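Local coordinates for chloroplast pentatricopeptide repeat protein 10 (Zea mays, PDB 4M59) that binds specifically to two intergenic chloroplast RNA regions and acts as a barrier to exonucleases, so that the mRNA is stabilised, at residues W54-L59 against C90-E95; T357-S362 against Y390-A395; T287-Y292 against N321-M326. The protein carries 4 engineered substitutions. All coordinates share one frame; numbering follows the deposited sequence.

Contact 1: W54-L59 against C90-E95; sequences WALALL and CALLDE
Leu56 and Leu92 meet methyl to methyl, CD2 of Leu56 lying 3.8 Å from CD2 of Leu92, the closest approach between the two segments. The leucines join helix 52-65 to helix 86-95, in the N-terminal part of the helical array; helix 70-82 lies between them in sequence, and segment 90-95 belongs to the predicted first pentatricopeptide repeat. The backbones stay well apart: even the nearest alpha carbons, CA of Leu56 and CA of Leu92, are separated by 9.2 Å, so the gap is bridged by leucine branches alone. Leu92 has CG anti to its own carbonyl carbon (chi1 -62°), a regular staggered conformation that extends the branch from a CB already directed at the other helix. Leu56 starts less favourably. Its CB does not point at the partner helix, and a chi1 of -140°, well away from a staggered value, swings the isobutyl group round until CD2 reaches Leu92. One turn on, Leu59 also has an unstaggered chi1 (-130°), and its CD1 approaches the same methyl, Leu92 CD2, at a looser 4.4 Å. Leu56 and Leu59 thus share Leu92. Helix 70-82 closes the cluster, since Leu73 touches both Leu59 and Leu92. Between the two segments the contact is apolar, so it probably depends on shape and exclusion of water, while a Glu95-Arg60 salt bridge adds a directional link between the same helices.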
loop_
_atom_site.group_PDB
_atom_site.type_symbol
_atom_site.label_atom_id
_atom_site.label_comp_id
_atom_site.label_asym_id
_atom_site.label_seq_id
_atom_site.Cartn_x
_atom_site.Cartn_y
_atom_site.Cartn_z
ATOM N N TRP A 54 20.884 -28.497 12.373
ATOM C CA TRP A 54 21.347 -29.845 12.616
ATOM C C TRP A 54 22.057 -29.955 13.954
ATOM O O TRP A 54 21.996 -30.983 14.611
ATOM C CB TRP A 54 22.266 -30.289 11.482
ATOM C CG TRP A 54 21.532 -30.655 10.241
ATOM C CD1 TRP A 54 20.961 -31.851 9.965
ATOM C CD2 TRP A 54 21.279 -29.823 9.109
ATOM N NE1 TRP A 54 20.371 -31.822 8.734
ATOM C CE2 TRP A 54 20.551 -30.584 8.189
ATOM C CE3 TRP A 54 21.592 -28.507 8.792
ATOM C CZ2 TRP A 54 20.142 -30.076 6.976
ATOM C CZ3 TRP A 54 21.186 -28.007 7.586
ATOM C CH2 TRP A 54 20.471 -28.786 6.691
ATOM N N ALA A 55 22.713 -28.886 14.362
ATOM C CA ALA A 55 23.392 -28.857 15.638
ATOM C C ALA A 55 22.385 -28.822 16.759
ATOM O O ALA A 55 22.687 -29.162 17.889
ATOM C CB ALA A 55 24.289 -27.673 15.712
ATOM N N LEU A 56 21.175 -28.408 16.438
ATOM C CA LEU A 56 20.113 -28.364 17.415
ATOM C C LEU A 56 19.526 -29.746 17.588
ATOM O O LEU A 56 19.279 -30.188 18.692
ATOM C CB LEU A 56 19.030 -27.412 16.942
ATOM C CG LEU A 56 18.363 -26.494 17.953
ATOM C CD1 LEU A 56 17.152 -25.896 17.327
ATOM C CD2 LEU A 56 17.969 -27.243 19.175
ATOM N N ALA A 57 19.303 -30.418 16.476
ATOM C CA ALA A 57 18.673 -31.717 16.505
ATOM C C ALA A 57 19.520 -32.717 17.252
ATOM O O ALA A 57 19.007 -33.619 17.898
ATOM C CB ALA A 57 18.437 -32.191 15.110
ATOM N N LEU A 58 20.838 -32.570 17.134
ATOM C CA LEU A 58 21.767 -33.457 17.818
ATOM C C LEU A 58 21.730 -33.172 19.311
ATOM O O LEU A 58 21.723 -34.088 20.131
ATOM C CB LEU A 58 23.185 -33.264 17.279
ATOM C CG LEU A 58 24.251 -34.237 17.782
ATOM C CD1 LEU A 58 23.796 -35.676 17.597
ATOM C CD2 LEU A 58 25.569 -33.996 17.067
ATOM N N LEU A 59 21.699 -31.891 19.650
ATOM C CA LEU A 59 21.617 -31.457 21.023
ATOM C C LEU A 59 20.444 -32.114 21.693
ATOM O O LEU A 59 20.554 -32.676 22.767
ATOM C CB LEU A 59 21.409 -29.960 21.046
ATOM C CG LEU A 59 22.314 -29.126 21.928
ATOM C CD1 LEU A 59 21.564 -27.902 22.288
ATOM C CD2 LEU A 59 22.724 -29.864 23.159
ATOM N N CYS A 90 14.054 -20.235 23.073
ATOM C CA CYS A 90 12.983 -20.286 24.046
ATOM C C CYS A 90 12.460 -21.691 24.112
ATOM O O CYS A 90 11.734 -22.046 25.012
ATOM C CB CYS A 90 11.860 -19.328 23.678
ATOM S SG CYS A 90 12.287 -17.610 23.738
ATOM N N ALA A 91 12.839 -22.492 23.135
ATOM C CA ALA A 91 12.437 -23.873 23.091
ATOM C C ALA A 91 13.288 -24.680 24.030
ATOM O O ALA A 91 12.783 -25.454 24.823
ATOM C CB ALA A 91 12.588 -24.389 21.713
ATOM N N LEU A 92 14.593 -24.489 23.915
ATOM C CA LEU A 92 15.576 -25.147 24.752
ATOM C C LEU A 92 15.323 -24.839 26.195
ATOM O O LEU A 92 15.559 -25.652 27.069
ATOM C CB LEU A 92 16.947 -24.636 24.396
ATOM C CG LEU A 92 17.336 -24.941 22.968
ATOM C CD1 LEU A 92 18.614 -24.249 22.619
ATOM C CD2 LEU A 92 17.505 -26.418 22.827
ATOM N N LEU A 93 14.852 -23.635 26.438
ATOM C CA LEU A 93 14.501 -23.231 27.766
ATOM C C LEU A 93 13.319 -24.043 28.239
ATOM O O LEU A 93 13.175 -24.324 29.418
ATOM C CB LEU A 93 14.133 -21.765 27.739
ATOM C CG LEU A 93 13.535 -21.216 29.012
ATOM C CD1 LEU A 93 14.626 -20.686 29.860
ATOM C CD2 LEU A 93 12.578 -20.151 28.663
ATOM N N ASP A 94 12.427 -24.372 27.310
ATOM C CA ASP A 94 11.153 -24.988 27.665
ATOM C C ASP A 94 11.201 -26.511 27.739
ATOM O O ASP A 94 10.473 -27.118 28.523
ATOM C CB ASP A 94 10.056 -24.532 26.701
ATOM C CG ASP A 94 9.695 -23.074 26.880
ATOM O OD1 ASP A 94 9.757 -22.582 28.025
ATOM O OD2 ASP A 94 9.349 -22.416 25.877
ATOM N N GLU A 95 12.053 -27.123 26.929
ATOM C CA GLU A 95 12.185 -28.576 26.931
ATOM C C GLU A 95 13.304 -29.028 27.872
ATOM O O GLU A 95 13.121 -29.944 28.671
ATOM C CB GLU A 95 12.370 -29.113 25.504
ATOM C CG GLU A 95 13.802 -29.422 25.093
ATOM C CD GLU A 95 13.945 -30.816 24.505
ATOM O OE1 GLU A 95 14.088 -30.933 23.269
ATOM O OE2 GLU A 95 13.912 -31.795 25.279
#

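Contact 2: T357-S362 against Y390-A395; sequences TMLAVS and YNTLIA. Engineered in segment 357-362: Ser362 (natural residue Cys).
Leu359 reaches from helix 352-359 to Thr392 and Leu393 of helix 387-400, joining two successive predicted pentatricopeptide repeats, the ninth and the tenth, in the superhelical stack of helical hairpins. The evidence is best followed along Leu359. Its CB is aimed at the other helix, from the point where the alpha carbons come nearest: CA of Leu359 is 7.1 Å from CA of Thr392. At CG, a chi1 of -53° sets the branch anti to the carbonyl carbon. Both CB and CG of Leu359 stay back, each about 4.5 Å from OG1 of Thr392, which leaves the touching to the methyls, chiefly CD1. CD1 goes deepest, lying 3.3 Å from OG1 of Thr392, the two side chains crossing at about a right angle. It also packs against Leu393, with CD2 of Leu393 4.0 Å away and CG of Leu393 at 4.2 Å. CD2 of Leu359 stands further back, 4.5 Å from CD2 of Leu393.

The hydroxyl pressed by CD1 has its polar partner elsewhere: Thr392 OG1 hydrogen-bonds to Thr389 O, one turn earlier in its own helix, so the methyl abuts an oxygen whose bonding lies within that helix. Leu393 arrives by a different route. Its CB points away from segment 357-362, yet the branch folds back enough for CD2 to touch. Helix 367-380 backs both leucines, Val374 against Leu359 and Leu375 against Leu393. The bound RNA passes about 4 Å from the nearest atom of the contact. Ala360 N binds Thr357 O at 3.2 Å, and Arg399 of helix 387-400 reaches back to this segment, its NH1 hydrogen-bonding to Val361 O.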
loop_
_atom_site.group_PDB
_atom_site.type_symbol
_atom_site.label_atom_id
_atom_site.label_comp_id
_atom_site.label_asym_id
_atom_site.label_seq_id
_atom_site.Cartn_x
_atom_site.Cartn_y
_atom_site.Cartn_z
ATOM N N THR A 357 9.476 11.437 -13.016
ATOM C CA THR A 357 8.849 11.703 -11.755
ATOM C C THR A 357 7.580 12.461 -12.052
ATOM O O THR A 357 6.540 12.184 -11.483
ATOM C CB THR A 357 9.779 12.517 -10.865
ATOM O OG1 THR A 357 10.994 11.797 -10.671
ATOM C CG2 THR A 357 9.170 12.751 -9.538
ATOM N N MET A 358 7.666 13.418 -12.969
ATOM C CA MET A 358 6.517 14.251 -13.303
ATOM C C MET A 358 5.382 13.474 -13.964
ATOM O O MET A 358 4.228 13.886 -13.896
ATOM C CB MET A 358 6.945 15.425 -14.186
ATOM C CG MET A 358 8.001 16.315 -13.552
ATOM S SD MET A 358 7.431 18.000 -13.268
ATOM C CE MET A 358 5.780 17.711 -12.646
ATOM N N LEU A 359 5.700 12.351 -14.604
ATOM C CA LEU A 359 4.682 11.582 -15.294
ATOM C C LEU A 359 4.255 10.357 -14.510
ATOM O O LEU A 359 3.396 9.601 -14.942
ATOM C CB LEU A 359 5.185 11.145 -16.656
ATOM C CG LEU A 359 5.726 12.242 -17.543
ATOM C CD1 LEU A 359 6.300 11.611 -18.752
ATOM C CD2 LEU A 359 4.619 13.161 -17.910
ATOM N N ALA A 360 4.865 10.162 -13.356
ATOM C CA ALA A 360 4.535 9.037 -12.516
ATOM C C ALA A 360 3.448 9.446 -11.562
ATOM O O ALA A 360 3.269 8.843 -10.516
ATOM C CB ALA A 360 5.734 8.606 -11.756
ATOM N N VAL A 361 2.745 10.516 -11.916
ATOM C CA VAL A 361 1.764 11.129 -11.031
ATOM C C VAL A 361 0.549 10.240 -10.798
ATOM O O VAL A 361 0.255 9.344 -11.588
ATOM C CB VAL A 361 1.309 12.501 -11.556
ATOM C CG1 VAL A 361 0.348 12.339 -12.722
ATOM C CG2 VAL A 361 0.677 13.317 -10.437
ATOM N N SER A 362 -0.151 10.500 -9.701
ATOM C CA SER A 362 -1.329 9.727 -9.330
ATOM C C SER A 362 -2.548 10.162 -10.135
ATOM O O SER A 362 -2.887 11.343 -10.171
ATOM C CB SER A 362 -1.605 9.870 -7.839
ATOM O OG SER A 362 -0.531 10.527 -7.188
ATOM N N TYR A 390 8.487 7.335 -24.462
ATOM C CA TYR A 390 7.230 7.142 -25.149
ATOM C C TYR A 390 6.326 6.242 -24.352
ATOM O O TYR A 390 5.160 6.532 -24.172
ATOM C CB TYR A 390 7.455 6.557 -26.535
ATOM C CG TYR A 390 7.820 7.568 -27.581
ATOM C CD1 TYR A 390 6.889 8.470 -28.046
ATOM C CD2 TYR A 390 9.086 7.621 -28.108
ATOM C CE1 TYR A 390 7.216 9.396 -28.998
ATOM C CE2 TYR A 390 9.417 8.544 -29.060
ATOM C CZ TYR A 390 8.484 9.428 -29.503
ATOM O OH TYR A 390 8.826 10.346 -30.451
ATOM N N ASN A 391 6.882 5.128 -23.890
ATOM C CA ASN A 391 6.122 4.161 -23.114
ATOM C C ASN A 391 5.530 4.801 -21.875
ATOM O O ASN A 391 4.445 4.431 -21.432
ATOM C CB ASN A 391 7.002 2.973 -22.728
ATOM C CG ASN A 391 7.226 2.017 -23.881
ATOM O OD1 ASN A 391 6.399 1.916 -24.784
ATOM N ND2 ASN A 391 8.350 1.313 -23.857
ATOM N N THR A 392 6.250 5.765 -21.313
ATOM C CA THR A 392 5.759 6.461 -20.149
ATOM C C THR A 392 4.617 7.369 -20.536
ATOM O O THR A 392 3.559 7.343 -19.930
ATOM C CB THR A 392 6.852 7.306 -19.567
ATOM O OG1 THR A 392 6.723 8.628 -20.079
ATOM C CG2 THR A 392 8.175 6.770 -19.980
ATOM N N LEU A 393 4.856 8.193 -21.551
ATOM C CA LEU A 393 3.861 9.147 -22.016
ATOM C C LEU A 393 2.582 8.430 -22.421
ATOM O O LEU A 393 1.486 8.872 -22.087
ATOM C CB LEU A 393 4.408 9.971 -23.181
ATOM C CG LEU A 393 5.368 11.097 -22.798
ATOM C CD1 LEU A 393 6.264 11.464 -23.966
ATOM C CD2 LEU A 393 4.600 12.314 -22.305
ATOM N N ILE A 394 2.723 7.319 -23.136
ATOM C CA ILE A 394 1.566 6.544 -23.515
ATOM C C ILE A 394 0.843 6.040 -22.274
ATOM O O ILE A 394 -0.379 5.994 -22.230
ATOM C CB ILE A 394 1.985 5.383 -24.398
ATOM C CG1 ILE A 394 2.461 5.913 -25.740
ATOM C CG2 ILE A 394 0.852 4.436 -24.615
ATOM C CD1 ILE A 394 3.005 4.874 -26.629
ATOM N N ALA A 395 1.607 5.697 -21.251
ATOM C CA ALA A 395 1.049 5.155 -20.029
ATOM C C ALA A 395 0.276 6.193 -19.239
ATOM O O ALA A 395 -0.804 5.917 -18.740
ATOM C CB ALA A 395 2.134 4.567 -19.185
#

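Contact 3: T287-Y292 against N321-M326; sequences TVMTAY and NLVLGM
Gly325 N binds Asn321 O at 2.9 Å, the shortest backbone bond in either segment, and it helps hold the helical turn from which Leu322 and Met326 reach across to Thr290 and Met289. Met326 spans much of the gap. With chi1 at -78° and the chain extended at chi2, its SD is carried to 4.1 Å from O of Met289, a van der Waals approach to the backbone; the bend at chi3 then only turns the terminal CE. Met289 answers with its own sulfur: its SD lies 4.2 Å from CG2 of Val323. Beside them, Leu322 holds CG anti to its backbone N (chi1 -178°), and its CD2 comes within 4.1 Å of OG1 of Thr290, the side chains crossing at about a right angle. Each of these separations is that of ordinary packing, with two sulfurs, a hydroxyl and aliphatic groups as the surfaces.

Helix 298-310 supports one flank, Leu304 touching Met289 and Val298 touching Met326. Elsewhere Leu322 also meets Thr594 of the second subunit, so the contact borders the homodimer interface. The two segment axes are 10.8 Å apart and only 7° from parallel. Nearly parallel helices from the seventh and eighth predicted repeats, with helix 298-310 between them in sequence and packed on both, are the repeating pattern of the pentatricopeptide repeat superhelix.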
loop_
_atom_site.group_PDB
_atom_site.type_symbol
_atom_site.label_atom_id
_atom_site.label_comp_id
_atom_site.label_asym_id
_atom_site.label_seq_id
_atom_site.Cartn_x
_atom_site.Cartn_y
_atom_site.Cartn_z
ATOM N N THR A 287 16.873 15.277 4.532
ATOM C CA THR A 287 16.564 14.245 5.483
ATOM C C THR A 287 15.327 14.619 6.266
ATOM O O THR A 287 14.467 13.786 6.495
ATOM C CB THR A 287 17.752 13.974 6.395
ATOM O OG1 THR A 287 18.789 13.354 5.635
ATOM C CG2 THR A 287 17.358 13.048 7.495
ATOM N N VAL A 288 15.214 15.878 6.640
ATOM C CA VAL A 288 14.048 16.329 7.376
ATOM C C VAL A 288 12.842 16.533 6.468
ATOM O O VAL A 288 11.715 16.269 6.855
ATOM C CB VAL A 288 14.355 17.595 8.176
ATOM C CG1 VAL A 288 15.341 18.437 7.435
ATOM C CG2 VAL A 288 13.107 18.380 8.462
ATOM N N MET A 289 13.083 16.980 5.248
ATOM C CA MET A 289 11.998 17.136 4.298
ATOM C C MET A 289 11.342 15.797 4.031
ATOM O O MET A 289 10.124 15.668 4.076
ATOM C CB MET A 289 12.501 17.754 2.996
ATOM C CG MET A 289 11.892 19.109 2.698
ATOM S SD MET A 289 12.383 19.835 1.138
ATOM C CE MET A 289 14.129 19.976 1.383
ATOM N N THR A 290 12.165 14.793 3.777
ATOM C CA THR A 290 11.679 13.472 3.444
ATOM C C THR A 290 10.989 12.845 4.625
ATOM O O THR A 290 10.095 12.031 4.469
ATOM C CB THR A 290 12.819 12.595 3.056
ATOM O OG1 THR A 290 13.860 13.412 2.523
ATOM C CG2 THR A 290 12.393 11.624 2.020
ATOM N N ALA A 291 11.412 13.233 5.813
ATOM C CA ALA A 291 10.810 12.730 7.028
ATOM C C ALA A 291 9.357 13.122 7.071
ATOM O O ALA A 291 8.490 12.284 7.218
ATOM C CB ALA A 291 11.522 13.274 8.219
ATOM N N TYR A 292 9.102 14.409 6.926
ATOM C CA TYR A 292 7.747 14.916 6.919
ATOM C C TYR A 292 6.955 14.349 5.769
ATOM O O TYR A 292 5.747 14.174 5.866
ATOM C CB TYR A 292 7.761 16.430 6.856
ATOM C CG TYR A 292 8.121 17.029 8.170
ATOM C CD1 TYR A 292 7.154 17.310 9.100
ATOM C CD2 TYR A 292 9.429 17.272 8.503
ATOM C CE1 TYR A 292 7.477 17.832 10.307
ATOM C CE2 TYR A 292 9.759 17.804 9.708
ATOM C CZ TYR A 292 8.779 18.080 10.607
ATOM O OH TYR A 292 9.098 18.610 11.826
ATOM N N ASN A 321 13.750 16.751 -7.654
ATOM C CA ASN A 321 13.017 15.537 -7.984
ATOM C C ASN A 321 12.433 14.916 -6.749
ATOM O O ASN A 321 11.357 14.350 -6.772
ATOM C CB ASN A 321 13.925 14.498 -8.618
ATOM C CG ASN A 321 14.612 14.994 -9.829
ATOM O OD1 ASN A 321 15.653 14.496 -10.208
ATOM N ND2 ASN A 321 14.022 15.985 -10.462
ATOM N N LEU A 322 13.187 15.011 -5.673
ATOM C CA LEU A 322 12.777 14.492 -4.400
ATOM C C LEU A 322 11.483 15.155 -4.008
ATOM O O LEU A 322 10.538 14.499 -3.607
ATOM C CB LEU A 322 13.872 14.796 -3.387
ATOM C CG LEU A 322 13.792 14.341 -1.944
ATOM C CD1 LEU A 322 15.163 13.954 -1.529
ATOM C CD2 LEU A 322 13.299 15.440 -1.036
ATOM N N VAL A 323 11.441 16.470 -4.154
ATOM C CA VAL A 323 10.280 17.247 -3.770
ATOM C C VAL A 323 9.113 16.981 -4.698
ATOM O O VAL A 323 7.976 16.886 -4.273
ATOM C CB VAL A 323 10.593 18.733 -3.800
ATOM C CG1 VAL A 323 9.426 19.519 -3.298
ATOM C CG2 VAL A 323 11.790 19.018 -2.955
ATOM N N LEU A 324 9.413 16.853 -5.978
ATOM C CA LEU A 324 8.398 16.578 -6.972
ATOM C C LEU A 324 7.735 15.248 -6.713
ATOM O O LEU A 324 6.524 15.122 -6.813
ATOM C CB LEU A 324 9.012 16.606 -8.367
ATOM C CG LEU A 324 9.473 17.983 -8.823
ATOM C CD1 LEU A 324 10.282 17.898 -10.063
ATOM C CD2 LEU A 324 8.292 18.860 -9.054
ATOM N N GLY A 325 8.536 14.254 -6.367
ATOM C CA GLY A 325 8.028 12.935 -6.102
ATOM C C GLY A 325 7.001 12.951 -5.011
ATOM O O GLY A 325 5.973 12.307 -5.109
ATOM N N MET A 326 7.312 13.696 -3.953
ATOM C CA MET A 326 6.407 13.870 -2.830
ATOM C C MET A 326 5.096 14.443 -3.323
ATOM O O MET A 326 4.017 13.986 -2.944
ATOM C CB MET A 326 7.010 14.827 -1.804
ATOM C CG MET A 326 8.075 14.216 -0.913
ATOM S SD MET A 326 8.663 15.406 0.305
ATOM C CE MET A 326 7.162 16.332 0.619
#

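Overall arrangement
All three contacts join helices about thirty residues apart, with another helix between them in sequence, yet their settings differ. Contacts 1 and 2 are buried, whereas contact 3 is only partly so, although it buries the largest surface, 208 Å². Contact 1 is purely leucine packing; contacts 2 and 3 each bring in a threonine hydroxyl, and contact 3 methionine sulfurs as well. Contact 1 stands alone, its centre 48 Å from that of contact 3 and 55 Å from that of contact 2. Contacts 3 and 2 adjoin: CG2 of Thr357 packs 3.6 Å from Gly325 N. Contact 2 lies nearest the RNA, and contact 3 also reaches the second subunit.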